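Local coordinates for protein GH3 beta-N-acetylglucosaminidase (Paenibacillaceae, PDB 6K5J) that hydrolyses beta-N-acetylglucosaminide linkages, releasing terminal N-acetylglucosamine, as a member of glycoside hydrolase family 3, at residues Val181-Gly186 against Ala226-His231. Numbering follows the deposited sequence.
Sequences VKHFPG and AVMTAH. With NAG (2-acetamido-2-deoxy-beta-D-glucopyranose), chain B.
Val181 pairs in parallel with Val227: Val181 N donates to Ala226 O, and Val181 O accepts from Met228 N in a nearly straight bond of 2.8 Å (169° at the hydrogen). On the face shared by the two valines, Val181 CG2 meets Val227 CG2 at 3.7 Å. Lys182 runs alongside Met228, CB against CB at 3.8 Å, and its chain, extended beyond CG, carries NZ to O3 of the bound N-acetylglucosamine at 2.9 Å. NZ also forms a salt bridge with Glu85 and a hydrogen bond to the Phe134 carbonyl. The peptide between Lys182 and His183 is cis, and the register slips by one residue here, a beta bulge. The His183 ring is sandwiched between Lys182 CG, over the centre of one face, and the acetyl methyl C8 of the sugar, near the rim of the other; Met228 SD approaches it obliquely. NE2 shares a hydrogen bond of 2.7 Å with the same sugar O3, while ND1 is bonded to Asp139. An alanine in place of His183 would probably leave O3 without one of its two grips from this strand, deprive Asp139 of its mate and open a gap between the acetyl methyl and the lysine chain. Beyond the bulge, Phe184 N reaches Met228 O at 2.7 Å, and Ala230 N returns to Phe184 O at 2.8 Å. With CG anti to the backbone N (chi1 -179°), the Phe184 ring sits beside Val227 CG1 and edge-to-face with Phe216, while Phe184 CB rests on Val227 CG1 at 3.5 Å. Neighbouring strands of the TIM-barrel-like domain thus stay bonded across the bulge; the cis bonds before His183 and Pro185 lie in the Lys-His-Phe-Pro-Gly motif of the family, and the first probably lets adjacent residues converge on one sugar hydroxyl, consistent with N-acetylglucosamine recognition in the active site.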
ATOM      1  N   VAL A 181       9.022  -1.074   6.601  1.00 16.06           N
ATOM      2  CA  VAL A 181       9.118  -1.946   5.434  1.00 17.15           C
ATOM      3  C   VAL A 181       8.306  -3.213   5.682  1.00 19.20           C
ATOM      4  O   VAL A 181       8.277  -3.744   6.800  1.00 18.33           O
ATOM      5  CB  VAL A 181      10.590  -2.247   5.094  1.00 17.15           C
ATOM      6  CG1 VAL A 181      11.255  -0.964   4.606  1.00 17.54           C
ATOM      7  CG2 VAL A 181      11.345  -2.827   6.298  1.00 18.39           C
ATOM      8  N   LYS A 182       7.637  -3.704   4.634  1.00 17.80           N
ATOM      9  CA  LYS A 182       6.691  -4.807   4.775  1.00 18.76           C
ATOM     10  C   LYS A 182       6.682  -5.601   3.470  1.00 16.70           C
ATOM     11  O   LYS A 182       7.082  -5.089   2.424  1.00 17.07           O
ATOM     12  CB  LYS A 182       5.293  -4.267   5.149  1.00 17.00           C
ATOM     13  CG  LYS A 182       4.601  -3.420   4.049  1.00 16.10           C
ATOM     14  CD  LYS A 182       3.288  -2.796   4.589  1.00 15.21           C
ATOM     15  CE  LYS A 182       2.447  -2.152   3.466  1.00 14.69           C
ATOM     16  NZ  LYS A 182       1.239  -1.439   4.041  1.00 17.27           N
ATOM     17  N   HIS A 183       6.260  -6.870   3.516  1.00 17.00           N
ATOM     18  CA  HIS A 183       5.814  -7.639   4.671  1.00 17.47           C
ATOM     19  C   HIS A 183       6.833  -8.762   4.906  1.00 17.81           C
ATOM     20  O   HIS A 183       6.883  -9.733   4.138  1.00 18.59           O
ATOM     21  CB  HIS A 183       4.423  -8.247   4.424  1.00 15.57           C
ATOM     22  CG  HIS A 183       3.365  -7.252   4.030  1.00 14.50           C
ATOM     23  ND1 HIS A 183       3.245  -6.751   2.750  1.00 18.08           N
ATOM     24  CD2 HIS A 183       2.368  -6.683   4.751  1.00 18.15           C
ATOM     25  CE1 HIS A 183       2.219  -5.920   2.697  1.00 18.55           C
ATOM     26  NE2 HIS A 183       1.670  -5.857   3.899  1.00 19.24           N
ATOM     27  N   PHE A 184       7.624  -8.634   5.966  1.00 17.97           N
ATOM     28  CA  PHE A 184       8.792  -9.492   6.152  1.00 18.53           C
ATOM     29  C   PHE A 184       8.371 -10.930   6.470  1.00 17.82           C
ATOM     30  O   PHE A 184       7.467 -11.145   7.281  1.00 18.62           O
ATOM     31  CB  PHE A 184       9.665  -8.930   7.284  1.00 17.29           C
ATOM     32  CG  PHE A 184      10.917  -9.728   7.544  1.00 17.77           C
ATOM     33  CD1 PHE A 184      10.912 -10.775   8.455  1.00 18.61           C
ATOM     34  CD2 PHE A 184      12.099  -9.420   6.888  1.00 18.54           C
ATOM     35  CE1 PHE A 184      12.065 -11.522   8.694  1.00 19.61           C
ATOM     36  CE2 PHE A 184      13.266 -10.149   7.125  1.00 21.17           C
ATOM     37  CZ  PHE A 184      13.248 -11.207   8.025  1.00 17.78           C
ATOM     38  N   PRO A 185       9.059 -11.944   5.904  1.00 17.92           N
ATOM     39  CA  PRO A 185      10.247 -11.840   5.045  1.00 17.98           C
ATOM     40  C   PRO A 185       9.967 -11.737   3.542  1.00 20.85           C
ATOM     41  O   PRO A 185      10.886 -11.942   2.756  1.00 22.23           O
ATOM     42  CB  PRO A 185      11.006 -13.143   5.349  1.00 18.52           C
ATOM     43  CG  PRO A 185       9.916 -14.131   5.646  1.00 20.51           C
ATOM     44  CD  PRO A 185       8.832 -13.329   6.359  1.00 20.04           C
ATOM     45  N   GLY A 186       8.735 -11.427   3.141  1.00 19.81           N
ATOM     46  CA  GLY A 186       8.483 -11.214   1.728  1.00 17.14           C
ATOM     47  C   GLY A 186       7.229 -11.907   1.239  1.00 18.79           C
ATOM     48  O   GLY A 186       7.173 -13.135   1.196  1.00 20.62           O
ATOM     49  N   ALA A 226      11.100   0.653  11.307  1.00 19.40           N
ATOM     50  CA  ALA A 226      10.225  -0.452  11.672  1.00 19.31           C
ATOM     51  C   ALA A 226      10.148  -1.446  10.524  1.00 18.88           C
ATOM     52  O   ALA A 226      10.419  -1.115   9.367  1.00 15.86           O
ATOM     53  CB  ALA A 226       8.823   0.052  12.070  1.00 18.26           C
ATOM     54  N   VAL A 227       9.827  -2.693  10.883  1.00 17.75           N
ATOM     55  CA  VAL A 227       9.593  -3.795   9.955  1.00 20.21           C
ATOM     56  C   VAL A 227       8.253  -4.429  10.334  1.00 22.27           C
ATOM     57  O   VAL A 227       8.022  -4.736  11.511  1.00 17.83           O
ATOM     58  CB  VAL A 227      10.736  -4.835  10.017  1.00 20.24           C
ATOM     59  CG1 VAL A 227      10.446  -6.060   9.130  1.00 15.95           C
ATOM     60  CG2 VAL A 227      12.083  -4.200   9.631  1.00 18.23           C
ATOM     61  N   MET A 228       7.367  -4.610   9.350  1.00 17.72           N
ATOM     62  CA  MET A 228       6.104  -5.313   9.559  1.00 18.27           C
ATOM     63  C   MET A 228       6.193  -6.729   9.000  1.00 19.40           C
ATOM     64  O   MET A 228       6.737  -6.946   7.914  1.00 20.88           O
ATOM     65  CB  MET A 228       4.932  -4.568   8.901  1.00 16.27           C
ATOM     66  CG  MET A 228       3.608  -5.353   8.899  1.00 20.10           C
ATOM     67  SD  MET A 228       2.259  -4.460   8.076  1.00 21.39           S
ATOM     68  CE  MET A 228       1.892  -3.190   9.285  1.00 20.59           C
ATOM     69  N   THR A 229       5.636  -7.690   9.736  1.00 17.14           N
ATOM     70  CA  THR A 229       5.720  -9.089   9.341  1.00 19.15           C
ATOM     71  C   THR A 229       4.621  -9.451   8.341  1.00 22.40           C
ATOM     72  O   THR A 229       3.670  -8.693   8.119  1.00 23.99           O
ATOM     73  CB  THR A 229       5.621 -10.002  10.573  1.00 22.45           C
ATOM     74  OG1 THR A 229       4.317  -9.878  11.148  1.00 24.10           O
ATOM     75  CG2 THR A 229       6.650  -9.620  11.608  1.00 21.51           C
ATOM     76  N   ALA A 230       4.761 -10.640   7.742  1.00 20.86           N
ATOM     77  CA  ALA A 230       3.755 -11.241   6.872  1.00 22.06           C
ATOM     78  C   ALA A 230       3.099 -12.437   7.557  1.00 21.85           C
ATOM     79  O   ALA A 230       3.786 -13.257   8.178  1.00 21.12           O
ATOM     80  CB  ALA A 230       4.384 -11.709   5.559  1.00 19.92           C
ATOM     81  N   HIS A 231       1.772 -12.547   7.422  1.00 21.37           N
ATOM     82  CA  HIS A 231       1.023 -13.704   7.925  1.00 22.72           C
ATOM     83  C   HIS A 231       1.132 -14.871   6.937  1.00 22.52           C
ATOM     84  O   HIS A 231       0.136 -15.363   6.404  1.00 23.82           O
ATOM     85  CB  HIS A 231      -0.446 -13.366   8.140  1.00 24.24           C
ATOM     86  CG  HIS A 231      -0.713 -12.237   9.096  1.00 25.18           C
ATOM     87  ND1 HIS A 231       0.070 -11.972  10.203  1.00 21.69           N
ATOM     88  CD2 HIS A 231      -1.713 -11.324   9.114  1.00 20.93           C
ATOM     89  CE1 HIS A 231      -0.432 -10.936  10.854  1.00 20.37           C
ATOM     90  NE2 HIS A 231      -1.518 -10.528  10.218  1.00 23.97           N
TER
HETATM   91  C1  NAG B 601      -3.046  -5.548   6.289  1.00 22.67           C
HETATM   92  C2  NAG B 601      -2.065  -5.290   5.116  1.00 21.34           C
HETATM   93  C3  NAG B 601      -0.946  -4.316   5.526  1.00 20.23           C
HETATM   94  C4  NAG B 601      -1.507  -3.083   6.221  1.00 19.76           C
HETATM   95  C5  NAG B 601      -2.375  -3.521   7.389  1.00 22.04           C
HETATM   96  C6  NAG B 601      -2.991  -2.375   8.158  1.00 21.53           C
HETATM   97  C7  NAG B 601      -1.429  -6.935   3.387  1.00 21.16           C
HETATM   98  C8  NAG B 601      -0.776  -8.266   3.132  1.00 18.32           C
HETATM   99  N2  NAG B 601      -1.493  -6.552   4.667  1.00 18.72           N
HETATM  100  O1  NAG B 601      -4.170  -6.181   5.778  1.00 27.90           O
HETATM  101  O3  NAG B 601      -0.204  -3.917   4.376  1.00 18.61           O
HETATM  102  O4  NAG B 601      -0.448  -2.259   6.693  1.00 18.22           O
HETATM  103  O5  NAG B 601      -3.455  -4.304   6.871  1.00 20.51           O
HETATM  104  O6  NAG B 601      -3.996  -1.718   7.396  1.00 21.88           O
HETATM  105  O7  NAG B 601      -1.857  -6.232   2.474  1.00 20.36           O